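Side-chain contacts in periplasmic solute binding protein (Pectobacterium atrosepticum, PDB 4RY1), which probably captures a sugar in the periplasm and hands it to an ABC-type transporter: residues L159-A162 / D167-D170; V161-S166 / Y254-N259; N67-F72 / K100-K105; F290-N295 / K300-L305; G324-P329 / K333-I338. All blocks are in the same frame, centred on the assembly; numbering follows the deposited sequence.

Interaction 1. Residues L159-A162 / D167-D170; sequences LGVA and DVLD
V161 and V168 lie 6.8 Å apart between their CA atoms, and A162 CA is 6.7 Å from D170 CA, so the loop 159-162 runs close beside the first turn of helix 169-183. Only a short loop joins the two segments. V168 occupies the N-cap position of that helix, and just ahead of it D167 OD1 accepts from L169 N at 2.9 Å, which closes an Asx turn leading into the helix.

The contact across the segments is carried by the carboxylate of D170. Its CG sits between its own backbone N and carbonyl carbon (chi1 59°), which turns the group off the helix and back onto the loop. There A162 N donates to D170 OD2 at 2.8 Å in a nearly straight bond (173° at the hydrogen), arriving from above the carboxylate plane, 40° out of it. A water donates to the same OD2 and also to G160 O; the water lies 2.8 Å from G160 O. Two donors thus grip one oxygen, and the water ties the preceding peptide group of the loop to it. Donation from both would be expected to stabilise the negative charge. The apolar part is a methyl pair, V161 CG1 packing 3.9 Å from V168 CG1. Separately, V161 CG1 approaches a carboxylate oxygen, D170 OD1, at 3.7 Å. R118 of strand 107-123 touches D170 as well, while W377 and T378 of helix 371-385 bond the backbone of V168. The whole is a buried helix start, with an Asx turn leading in and a first-turn aspartate pinning the preceding loop.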
# COMPACT_ATOMS: atom_id res chain seq x y z
N LEU A 159 8.70 16.53 -0.40
CA LEU A 159 7.76 15.41 -0.44
C LEU A 159 6.55 15.73 -1.30
O LEU A 159 6.00 16.83 -1.22
CB LEU A 159 7.32 15.13 1.01
CG LEU A 159 6.36 14.00 1.33
CD1 LEU A 159 6.97 12.69 0.89
CD2 LEU A 159 5.98 13.99 2.81
N GLY A 160 6.13 14.76 -2.13
CA GLY A 160 4.88 14.87 -2.88
C GLY A 160 3.76 14.10 -2.21
O GLY A 160 3.87 13.60 -1.09
N VAL A 161 2.65 14.06 -2.92
CA VAL A 161 1.44 13.39 -2.51
C VAL A 161 1.15 12.41 -3.62
O VAL A 161 0.94 12.80 -4.77
CB VAL A 161 0.29 14.39 -2.33
CG1 VAL A 161 -1.01 13.70 -1.95
CG2 VAL A 161 0.65 15.43 -1.25
N ALA A 162 1.20 11.12 -3.29
CA ALA A 162 1.34 10.04 -4.26
C ALA A 162 0.20 9.92 -5.27
O ALA A 162 0.42 9.48 -6.40
CB ALA A 162 1.53 8.73 -3.51
N ASP A 167 -6.76 11.25 -4.07
CA ASP A 167 -6.79 10.49 -2.83
C ASP A 167 -5.56 10.92 -2.05
O ASP A 167 -4.50 11.08 -2.64
CB ASP A 167 -6.85 9.01 -3.27
CG ASP A 167 -6.32 8.00 -2.28
OD1 ASP A 167 -5.31 8.21 -1.60
OD2 ASP A 167 -6.95 6.91 -2.27
N VAL A 168 -5.70 11.16 -0.74
CA VAL A 168 -4.58 11.59 0.10
C VAL A 168 -4.38 10.60 1.26
O VAL A 168 -4.03 10.93 2.38
CB VAL A 168 -4.68 13.07 0.55
CG1 VAL A 168 -3.34 13.55 1.13
CG2 VAL A 168 -5.10 13.92 -0.65
N LEU A 169 -4.56 9.32 0.95
CA LEU A 169 -4.34 8.28 1.95
C LEU A 169 -2.90 8.26 2.44
O LEU A 169 -2.62 7.98 3.61
CB LEU A 169 -4.69 6.90 1.38
CG LEU A 169 -4.37 5.67 2.25
CD1 LEU A 169 -5.08 5.71 3.59
CD2 LEU A 169 -4.72 4.39 1.53
N ASP A 170 -1.95 8.53 1.55
CA ASP A 170 -0.53 8.52 1.98
C ASP A 170 -0.27 9.48 3.14
O ASP A 170 0.37 9.11 4.12
CB ASP A 170 0.47 8.78 0.84
CG ASP A 170 0.28 10.10 0.12
OD1 ASP A 170 -0.79 10.72 0.18
OD2 ASP A 170 1.23 10.48 -0.56
O HOH W 1 3.95 10.84 -0.39

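Interaction 2. Residues V161-S166 / Y254-N259; sequences VAQGAS and YTYSSN
Y256 swings its ring to the side of its own backbone N (chi1 -78°), and from there the ring reaches from helix 253-257 to the backbone of A162, placing its hydroxyl on the carbonyl there. Y256 OH donates to A162 O over a short 2.6 Å. The oxygen lies at the edge of the ring, in its plane, whereas the hydroxyl stands above the carbonyl plane, 47° out of it, with a C=O...donor angle of 119°. The methyl of A162 comes against the same end of the ring, its CB 3.5 Å from Y256 OH and 4.1 Å from Y256 CZ.

The accepting carbonyl belongs to a type I beta turn from V161 to G164, closed by G164 N bonding to V161 O at 3.1 Å; the tyrosine thus fastens a reverse turn to a helix some ninety residues further along the chain. Y233 meets the Y256 ring edge-to-face, and L248 of strand 245-249 touches both Y256 and A162. A water donates to Y256 OH at 2.9 Å and accepts from Q163 NE2 over a longer 3.3 Å, carrying the polar link on to the exposed glutamine of the turn.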
# COMPACT_ATOMS: atom_id res chain seq x y z
N VAL A 161 2.65 14.06 -2.92
CA VAL A 161 1.44 13.39 -2.51
C VAL A 161 1.15 12.41 -3.62
O VAL A 161 0.94 12.80 -4.77
CB VAL A 161 0.29 14.39 -2.33
CG1 VAL A 161 -1.01 13.70 -1.95
CG2 VAL A 161 0.65 15.43 -1.25
N ALA A 162 1.20 11.12 -3.29
CA ALA A 162 1.34 10.04 -4.26
C ALA A 162 0.20 9.92 -5.27
O ALA A 162 0.42 9.48 -6.40
CB ALA A 162 1.53 8.73 -3.51
N GLN A 163 -1.01 10.29 -4.85
CA GLN A 163 -2.18 10.26 -5.74
C GLN A 163 -2.83 11.65 -5.83
O GLN A 163 -4.00 11.78 -6.21
CB GLN A 163 -3.16 9.16 -5.29
CG GLN A 163 -2.57 7.76 -5.45
CD GLN A 163 -3.52 6.63 -5.10
OE1 GLN A 163 -4.70 6.68 -5.40
NE2 GLN A 163 -2.98 5.58 -4.48
N GLY A 164 -2.05 12.68 -5.52
CA GLY A 164 -2.42 14.07 -5.84
C GLY A 164 -3.71 14.50 -5.16
O GLY A 164 -3.85 14.39 -3.94
N ALA A 165 -4.64 14.98 -5.98
CA ALA A 165 -5.96 15.44 -5.52
C ALA A 165 -7.03 14.35 -5.61
O ALA A 165 -8.17 14.58 -5.24
CB ALA A 165 -6.39 16.67 -6.29
N SER A 166 -6.65 13.17 -6.10
CA SER A 166 -7.58 12.04 -6.20
C SER A 166 -7.82 11.36 -4.86
O SER A 166 -8.93 10.93 -4.54
CB SER A 166 -7.09 11.03 -7.25
OG SER A 166 -7.11 11.61 -8.54
N TYR A 254 8.35 0.15 -7.73
CA TYR A 254 8.58 -0.12 -9.16
C TYR A 254 7.72 0.80 -10.02
O TYR A 254 8.17 1.38 -10.99
CB TYR A 254 8.33 -1.60 -9.50
CG TYR A 254 9.51 -2.52 -9.30
CD1 TYR A 254 10.46 -2.27 -8.31
CD2 TYR A 254 9.67 -3.63 -10.08
CE1 TYR A 254 11.54 -3.11 -8.13
CE2 TYR A 254 10.75 -4.48 -9.90
CZ TYR A 254 11.68 -4.21 -8.92
OH TYR A 254 12.79 -5.02 -8.73
N THR A 255 6.46 0.94 -9.62
CA THR A 255 5.54 1.84 -10.33
C THR A 255 6.04 3.29 -10.36
O THR A 255 6.01 3.96 -11.40
CB THR A 255 4.14 1.79 -9.72
OG1 THR A 255 3.65 0.45 -9.78
CG2 THR A 255 3.20 2.74 -10.45
N TYR A 256 6.46 3.80 -9.21
CA TYR A 256 6.96 5.19 -9.14
C TYR A 256 8.33 5.39 -9.78
O TYR A 256 8.68 6.49 -10.19
CB TYR A 256 6.90 5.76 -7.71
CG TYR A 256 5.48 6.16 -7.38
CD1 TYR A 256 4.53 5.19 -7.15
CD2 TYR A 256 5.08 7.50 -7.37
CE1 TYR A 256 3.21 5.51 -6.89
CE2 TYR A 256 3.75 7.84 -7.12
CZ TYR A 256 2.82 6.84 -6.87
OH TYR A 256 1.48 7.10 -6.65
N SER A 257 9.08 4.30 -9.91
CA SER A 257 10.37 4.32 -10.56
C SER A 257 10.24 4.26 -12.09
O SER A 257 11.17 4.66 -12.80
CB SER A 257 11.21 3.14 -10.09
OG SER A 257 11.66 3.33 -8.77
N SER A 258 9.08 3.82 -12.56
CA SER A 258 8.91 3.33 -13.95
C SER A 258 9.17 4.40 -15.01
O SER A 258 9.72 4.11 -16.07
CB SER A 258 7.51 2.68 -14.14
OG SER A 258 6.44 3.62 -14.09
N ASN A 259 8.80 5.64 -14.72
CA ASN A 259 8.98 6.75 -15.68
C ASN A 259 10.11 7.74 -15.33
O ASN A 259 10.24 8.80 -15.96
CB ASN A 259 7.65 7.49 -15.87
CG ASN A 259 6.50 6.56 -16.26
OD1 ASN A 259 6.63 5.74 -17.17
ND2 ASN A 259 5.38 6.69 -15.58
O HOH W 2 0.28 5.46 -4.58

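Interaction 3. Residues N67-F72 / K100-K105; sequences NWLPQF and KTADVK
L69 of helix 69-74 here meets A102 in the type I beta turn that leads from helix 96-100 into the short strand 103-104. The turn runs from K100 to D103 and is closed by D103 N donating to K100 O at 3.1 Å. L69 CA and A102 CA are 7.7 Å apart, and the leucine side chain spans this distance.

The first torsion of L69 (chi1 -70°) turns the side chain away from its own carbonyl. The extended chi2 of -179° then carries one branch, CD1, straight toward the turn. That methyl comes down on the backbone of A102 more than on its side chain: L69 CD1 is 3.9 Å from A102 CA, 4.1 Å from A102 O and 4.3 Å from A102 CB. Contact with the preceding peptide is looser, L69 CD1 being 4.3 Å from T101 O. The contact is van der Waals, a methyl against backbone and CB atoms, and the carbonyl of T101 finds its polar partner in the indole NE1 of W66.

L289 of strand 284-292 touches both L69 and A102, and Q109 of strand 107-123 also lies on L69, so the two residues sit over the mixed sheet. A hydrogen bond from T101 OG1 to A98 O ties the turn back to helix 96-100, and A102 is bonded through its backbone to Q109. The arrangement is that of a helix packed by one leucine methyl onto the tight turn at the entry to a beta hairpin, here the antiparallel pair 103-104 and 107-123.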
# COMPACT_ATOMS: atom_id res chain seq x y z
N ASN A 67 -7.28 -4.81 2.56
CA ASN A 67 -8.30 -3.93 3.11
C ASN A 67 -9.67 -4.13 2.49
O ASN A 67 -10.63 -3.46 2.91
CB ASN A 67 -7.83 -2.49 2.99
CG ASN A 67 -7.22 -2.20 1.66
OD1 ASN A 67 -6.14 -2.73 1.31
ND2 ASN A 67 -7.89 -1.39 0.89
N TRP A 68 -9.79 -5.07 1.56
CA TRP A 68 -11.09 -5.49 1.02
C TRP A 68 -11.71 -6.63 1.80
O TRP A 68 -12.87 -6.99 1.56
CB TRP A 68 -11.02 -5.89 -0.45
CG TRP A 68 -10.48 -4.84 -1.36
CD1 TRP A 68 -10.26 -3.51 -1.10
CD2 TRP A 68 -10.03 -5.06 -2.69
NE1 TRP A 68 -9.71 -2.90 -2.19
CE2 TRP A 68 -9.58 -3.83 -3.19
CE3 TRP A 68 -10.00 -6.19 -3.53
CZ2 TRP A 68 -9.06 -3.69 -4.48
CZ3 TRP A 68 -9.50 -6.04 -4.82
CH2 TRP A 68 -9.02 -4.81 -5.27
N LEU A 69 -10.97 -7.20 2.74
CA LEU A 69 -11.51 -8.31 3.52
C LEU A 69 -12.73 -7.93 4.37
O LEU A 69 -13.64 -8.75 4.52
CB LEU A 69 -10.44 -9.02 4.35
CG LEU A 69 -9.42 -9.81 3.54
CD1 LEU A 69 -8.43 -10.47 4.49
CD2 LEU A 69 -10.08 -10.87 2.67
N PRO A 70 -12.79 -6.69 4.93
CA PRO A 70 -14.07 -6.36 5.62
C PRO A 70 -15.31 -6.45 4.72
O PRO A 70 -16.30 -7.07 5.09
CB PRO A 70 -13.81 -4.96 6.16
CG PRO A 70 -12.33 -4.97 6.39
CD PRO A 70 -11.76 -5.68 5.20
N GLN A 71 -15.21 -5.91 3.52
CA GLN A 71 -16.32 -5.95 2.56
C GLN A 71 -16.70 -7.37 2.19
O GLN A 71 -17.87 -7.75 2.21
CB GLN A 71 -15.97 -5.16 1.29
CG GLN A 71 -17.01 -5.35 0.19
CD GLN A 71 -16.76 -4.52 -1.07
OE1 GLN A 71 -15.85 -3.67 -1.13
NE2 GLN A 71 -17.60 -4.77 -2.09
N PHE A 72 -15.71 -8.16 1.80
CA PHE A 72 -15.98 -9.48 1.23
C PHE A 72 -16.10 -10.62 2.23
O PHE A 72 -16.72 -11.66 1.92
CB PHE A 72 -14.91 -9.81 0.17
CG PHE A 72 -14.98 -8.94 -1.06
CD1 PHE A 72 -16.18 -8.78 -1.74
CD2 PHE A 72 -13.86 -8.27 -1.53
CE1 PHE A 72 -16.25 -7.98 -2.87
CE2 PHE A 72 -13.91 -7.48 -2.66
CZ PHE A 72 -15.12 -7.33 -3.33
N LYS A 100 -1.86 -14.53 9.77
CA LYS A 100 -2.82 -14.00 10.72
C LYS A 100 -3.57 -12.79 10.13
O LYS A 100 -4.78 -12.64 10.37
CB LYS A 100 -2.13 -13.66 12.05
CG LYS A 100 -3.05 -13.10 13.13
CD LYS A 100 -4.08 -14.09 13.67
CE LYS A 100 -4.45 -13.74 15.11
NZ LYS A 100 -5.52 -14.60 15.68
N THR A 101 -2.87 -11.96 9.33
CA THR A 101 -3.47 -10.74 8.75
C THR A 101 -4.69 -11.04 7.88
O THR A 101 -5.52 -10.18 7.67
CB THR A 101 -2.48 -9.91 7.86
OG1 THR A 101 -2.18 -10.62 6.65
CG2 THR A 101 -1.19 -9.57 8.58
N ALA A 102 -4.75 -12.25 7.34
CA ALA A 102 -5.83 -12.62 6.39
C ALA A 102 -6.86 -13.59 6.98
O ALA A 102 -7.73 -14.08 6.25
CB ALA A 102 -5.23 -13.21 5.12
N ASP A 103 -6.76 -13.84 8.28
CA ASP A 103 -7.72 -14.69 8.98
C ASP A 103 -8.97 -13.88 9.29
O ASP A 103 -8.88 -12.75 9.71
CB ASP A 103 -7.16 -15.20 10.30
CG ASP A 103 -8.13 -16.09 11.02
OD1 ASP A 103 -8.28 -17.24 10.57
OD2 ASP A 103 -8.77 -15.64 12.00
N VAL A 104 -10.12 -14.49 9.08
CA VAL A 104 -11.41 -13.98 9.58
C VAL A 104 -12.08 -15.14 10.29
O VAL A 104 -12.46 -16.14 9.68
CB VAL A 104 -12.33 -13.39 8.49
CG1 VAL A 104 -13.68 -12.95 9.08
CG2 VAL A 104 -11.66 -12.20 7.81
N LYS A 105 -12.24 -14.97 11.60
CA LYS A 105 -12.91 -15.96 12.46
C LYS A 105 -12.38 -17.38 12.28
O LYS A 105 -13.15 -18.35 12.29
CB LYS A 105 -14.41 -15.89 12.23
CG LYS A 105 -14.95 -14.54 12.66
CD LYS A 105 -16.37 -14.66 13.16
CE LYS A 105 -17.36 -14.20 12.12
NZ LYS A 105 -17.50 -12.71 12.26

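Interaction 4. Residues F290-N295 / K300-L305; sequences FAISKN and KEAAML
I292, near the end of strand 284-292, reaches across to two consecutive alanines of helix 299-310. The first met along the helix is A302, whose CA is 6.7 Å from I292 CA and whose CB points toward the strand. Three carbons of the isoleucine lie over that methyl from one side: A302 CB is 3.9 Å from I292 CD1, 4.0 Å from I292 CG1 and 4.1 Å from I292 CG2. With chi1 at -62° both branches of I292 face A302, and the extended chain carries CD1 on to the next residue.

At A303 the terminal methyl arrives against the helix backbone, with I292 CD1 3.7 Å from A303 N and 4.1 Å from A303 CB. Further on, M304 N donates to K300 O at 2.8 Å and L305 N to E301 O, regular helical bonds. V61 of the neighbouring strand also touches A302, while I88 and L89 of helix 86-89 touch A303. This is helix-on-sheet packing in an alpha/beta lobe, where a strand turns back through a short loop into the helix lying against its own sheet.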
# COMPACT_ATOMS: atom_id res chain seq x y z
N PHE A 290 -3.74 -13.59 -2.70
CA PHE A 290 -4.52 -14.42 -3.61
C PHE A 290 -5.58 -15.15 -2.81
O PHE A 290 -5.27 -15.79 -1.79
CB PHE A 290 -3.67 -15.45 -4.36
CG PHE A 290 -2.91 -14.90 -5.54
CD1 PHE A 290 -3.55 -14.20 -6.56
CD2 PHE A 290 -1.55 -15.16 -5.67
CE1 PHE A 290 -2.83 -13.71 -7.65
CE2 PHE A 290 -0.85 -14.69 -6.76
CZ PHE A 290 -1.47 -13.96 -7.74
N ALA A 291 -6.82 -15.03 -3.27
CA ALA A 291 -7.99 -15.70 -2.68
C ALA A 291 -8.59 -16.66 -3.70
O ALA A 291 -8.51 -16.43 -4.90
CB ALA A 291 -9.03 -14.67 -2.27
N ILE A 292 -9.20 -17.72 -3.20
CA ILE A 292 -9.95 -18.70 -4.00
C ILE A 292 -11.46 -18.44 -3.83
O ILE A 292 -11.93 -18.20 -2.73
CB ILE A 292 -9.60 -20.14 -3.61
CG1 ILE A 292 -8.12 -20.42 -3.88
CG2 ILE A 292 -10.47 -21.15 -4.34
CD1 ILE A 292 -7.62 -21.78 -3.42
N SER A 293 -12.18 -18.52 -4.94
CA SER A 293 -13.63 -18.32 -4.95
C SER A 293 -14.30 -19.30 -4.03
O SER A 293 -13.97 -20.48 -4.04
CB SER A 293 -14.21 -18.53 -6.34
OG SER A 293 -15.63 -18.61 -6.27
N LYS A 294 -15.26 -18.80 -3.25
CA LYS A 294 -15.94 -19.60 -2.23
C LYS A 294 -16.50 -20.85 -2.88
O LYS A 294 -16.43 -21.93 -2.29
CB LYS A 294 -17.05 -18.81 -1.50
CG LYS A 294 -17.45 -19.45 -0.16
CD LYS A 294 -18.61 -18.75 0.54
CE LYS A 294 -18.76 -19.22 2.00
NZ LYS A 294 -19.86 -18.51 2.72
N ASN A 295 -17.07 -20.71 -4.09
CA ASN A 295 -17.71 -21.83 -4.77
C ASN A 295 -16.99 -22.31 -6.02
O ASN A 295 -17.60 -22.89 -6.92
CB ASN A 295 -19.16 -21.46 -5.09
CG ASN A 295 -19.89 -20.91 -3.88
OD1 ASN A 295 -20.33 -19.76 -3.87
ND2 ASN A 295 -20.01 -21.72 -2.84
N LYS A 300 -8.64 -27.19 -5.36
CA LYS A 300 -7.33 -27.81 -5.31
C LYS A 300 -6.39 -27.26 -6.42
O LYS A 300 -5.26 -26.88 -6.15
CB LYS A 300 -7.47 -29.31 -5.44
CG LYS A 300 -6.16 -30.01 -5.37
CD LYS A 300 -6.38 -31.50 -5.46
CE LYS A 300 -5.28 -32.17 -4.68
NZ LYS A 300 -3.99 -31.81 -5.35
N GLU A 301 -6.88 -27.25 -7.65
CA GLU A 301 -6.11 -26.75 -8.80
C GLU A 301 -5.82 -25.25 -8.65
O GLU A 301 -4.72 -24.79 -8.97
CB GLU A 301 -6.84 -27.06 -10.12
CG GLU A 301 -6.86 -28.55 -10.48
CD GLU A 301 -7.95 -29.38 -9.83
OE1 GLU A 301 -8.80 -28.87 -9.05
OE2 GLU A 301 -7.93 -30.60 -10.09
N ALA A 302 -6.78 -24.51 -8.14
CA ALA A 302 -6.56 -23.09 -7.82
C ALA A 302 -5.40 -22.93 -6.83
O ALA A 302 -4.48 -22.12 -7.03
CB ALA A 302 -7.85 -22.48 -7.25
N ALA A 303 -5.43 -23.71 -5.76
CA ALA A 303 -4.35 -23.72 -4.78
C ALA A 303 -3.02 -24.14 -5.39
O ALA A 303 -1.96 -23.60 -5.03
CB ALA A 303 -4.69 -24.63 -3.61
N MET A 304 -3.05 -25.14 -6.28
CA MET A 304 -1.82 -25.56 -6.99
C MET A 304 -1.22 -24.39 -7.78
O MET A 304 -0.00 -24.21 -7.83
CB MET A 304 -2.07 -26.77 -7.91
CG MET A 304 -2.41 -28.06 -7.19
SD MET A 304 -3.10 -29.42 -8.24
CE MET A 304 -1.63 -29.74 -9.25
N LEU A 305 -2.06 -23.61 -8.45
CA LEU A 305 -1.56 -22.46 -9.21
C LEU A 305 -0.94 -21.42 -8.27
O LEU A 305 0.15 -20.88 -8.50
CB LEU A 305 -2.68 -21.82 -10.02
CG LEU A 305 -2.35 -20.55 -10.80
CD1 LEU A 305 -1.15 -20.72 -11.72
CD2 LEU A 305 -3.61 -20.05 -11.52

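Interaction 5. Residues G324-P329 / K333-I338; sequences GMPANP and KLLEDI
The apolar part of this contact is one pair, P326 and L335. P326 CG lies 3.8 Å from L335 CD1, and P326 CD is 4.0 Å from the same methyl, so one corner of the pyrrolidine ring rests on one branch of the leucine, the two side chains crossing at a slant. The leucine leaves its backbone on the N side (chi1 -66°) and then extends, which carries CD1 off helix 329-337 toward the loop before it. I341 and V316 also touch this leucine.

Backbone bonding supplies the second kind of link. K333 N donates to P329 O at 2.9 Å with an angle of 154° at the hydrogen, a bond of the first turn of the helix. N328 stands at the N-cap, its OD1 accepting from the backbone N of K330, while its ND2 reaches S311. K333 CB packs 3.6 Å from P329 O, the same carbonyl that takes the backbone bond.

Charge comes third, in a pair that stays within the helix. K333 bends at chi2 and chi4, bringing K333 NZ to D337 OD2 at 2.9 Å on the syn side of the carboxylate; a weak bond joins K333 NZ to D337 OD1 at 3.3 Å. The salt bridge spans one helical turn on an exposed surface. The chemistry thus divides by burial: a proline-leucine contact holds the loop against the inner side of the helix, a side-chain cap and first-turn bonds secure its start, and the K333-D337 pair lies along its outer side.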
# COMPACT_ATOMS: atom_id res chain seq x y z
N GLY A 324 6.38 -7.40 -5.38
CA GLY A 324 7.08 -7.07 -4.16
C GLY A 324 7.97 -8.20 -3.68
O GLY A 324 8.21 -9.17 -4.37
N MET A 325 8.51 -8.02 -2.48
CA MET A 325 9.40 -9.03 -1.90
C MET A 325 8.60 -10.25 -1.44
O MET A 325 7.73 -10.12 -0.59
CB MET A 325 10.18 -8.43 -0.72
CG MET A 325 11.19 -7.37 -1.15
SD MET A 325 12.80 -7.94 -1.86
CE MET A 325 13.71 -8.20 -0.27
N PRO A 326 8.87 -11.44 -2.00
CA PRO A 326 7.98 -12.59 -1.72
C PRO A 326 7.77 -12.86 -0.25
O PRO A 326 8.72 -12.83 0.55
CB PRO A 326 8.73 -13.75 -2.34
CG PRO A 326 9.40 -13.12 -3.52
CD PRO A 326 9.81 -11.76 -3.08
N ALA A 327 6.51 -13.15 0.10
CA ALA A 327 6.15 -13.49 1.46
C ALA A 327 6.85 -14.77 1.94
O ALA A 327 7.19 -14.90 3.11
CB ALA A 327 4.64 -13.65 1.57
N ASN A 328 7.03 -15.73 1.04
CA ASN A 328 7.70 -16.99 1.38
C ASN A 328 9.21 -16.74 1.47
O ASN A 328 9.82 -16.37 0.47
CB ASN A 328 7.44 -18.02 0.28
CG ASN A 328 8.00 -19.39 0.63
OD1 ASN A 328 8.90 -19.50 1.47
ND2 ASN A 328 7.42 -20.44 0.06
N PRO A 329 9.83 -16.93 2.66
CA PRO A 329 11.26 -16.64 2.75
C PRO A 329 12.12 -17.48 1.80
O PRO A 329 13.17 -17.03 1.40
CB PRO A 329 11.62 -16.93 4.22
CG PRO A 329 10.51 -17.76 4.74
CD PRO A 329 9.29 -17.43 3.94
N LYS A 333 14.94 -16.16 -0.77
CA LYS A 333 16.31 -16.68 -0.81
C LYS A 333 16.68 -17.02 -2.24
O LYS A 333 17.80 -16.71 -2.69
CB LYS A 333 16.46 -17.89 0.12
CG LYS A 333 17.80 -18.61 0.02
CD LYS A 333 19.03 -17.92 0.57
CE LYS A 333 20.16 -18.94 0.87
NZ LYS A 333 20.44 -20.01 -0.15
N LEU A 334 15.76 -17.65 -2.98
CA LEU A 334 16.01 -17.97 -4.39
C LEU A 334 16.32 -16.74 -5.21
O LEU A 334 17.29 -16.72 -5.98
CB LEU A 334 14.86 -18.77 -5.01
CG LEU A 334 15.01 -19.10 -6.48
CD1 LEU A 334 16.25 -19.93 -6.78
CD2 LEU A 334 13.78 -19.86 -6.94
N LEU A 335 15.51 -15.72 -5.05
CA LEU A 335 15.72 -14.48 -5.80
C LEU A 335 17.06 -13.80 -5.43
O LEU A 335 17.68 -13.18 -6.28
CB LEU A 335 14.55 -13.52 -5.64
CG LEU A 335 13.23 -13.98 -6.24
CD1 LEU A 335 12.24 -12.84 -6.09
CD2 LEU A 335 13.36 -14.42 -7.69
N GLU A 336 17.46 -13.89 -4.18
CA GLU A 336 18.77 -13.38 -3.79
C GLU A 336 19.89 -14.21 -4.41
O GLU A 336 20.84 -13.65 -4.96
CB GLU A 336 18.93 -13.35 -2.29
CG GLU A 336 20.20 -12.59 -1.90
CD GLU A 336 20.39 -12.45 -0.41
OE1 GLU A 336 20.23 -13.45 0.32
OE2 GLU A 336 20.73 -11.34 0.02
N ASP A 337 19.73 -15.52 -4.37
CA ASP A 337 20.77 -16.43 -4.91
C ASP A 337 21.03 -16.20 -6.40
O ASP A 337 22.14 -16.35 -6.88
CB ASP A 337 20.37 -17.90 -4.68
CG ASP A 337 20.44 -18.32 -3.22
OD1 ASP A 337 21.05 -17.62 -2.38
OD2 ASP A 337 19.86 -19.39 -2.90
N ILE A 338 19.98 -15.87 -7.16
CA ILE A 338 20.10 -15.62 -8.60
C ILE A 338 20.32 -14.12 -8.92
O ILE A 338 20.36 -13.75 -10.08
CB ILE A 338 18.93 -16.22 -9.42
CG1 ILE A 338 17.60 -15.47 -9.16
CG2 ILE A 338 18.82 -17.71 -9.11
CD1 ILE A 338 16.49 -15.92 -10.09

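How the interactions relate
Along the chain the order is interaction 3, then 1 and 2, which start from the same loop, then 4 and 5. Interactions 1 and 2 share V161 and A162, their centres 8 Å apart: the loop between helices 138-152 and 169-183 is held through both A162 N and A162 O. Interactions 3 and 4 reach the same mixed sheet, 16 Å apart between centres, and lie across the chain's centre from interaction 1, 25 and 34 Å away. Interaction 5 stands about 25 Å from interactions 2 and 3 and 23 Å from interaction 4. The wide spread is consistent with the two-lobed build of periplasmic binding proteins, interactions 1 and 2 lying across the chain's centre from interaction 3.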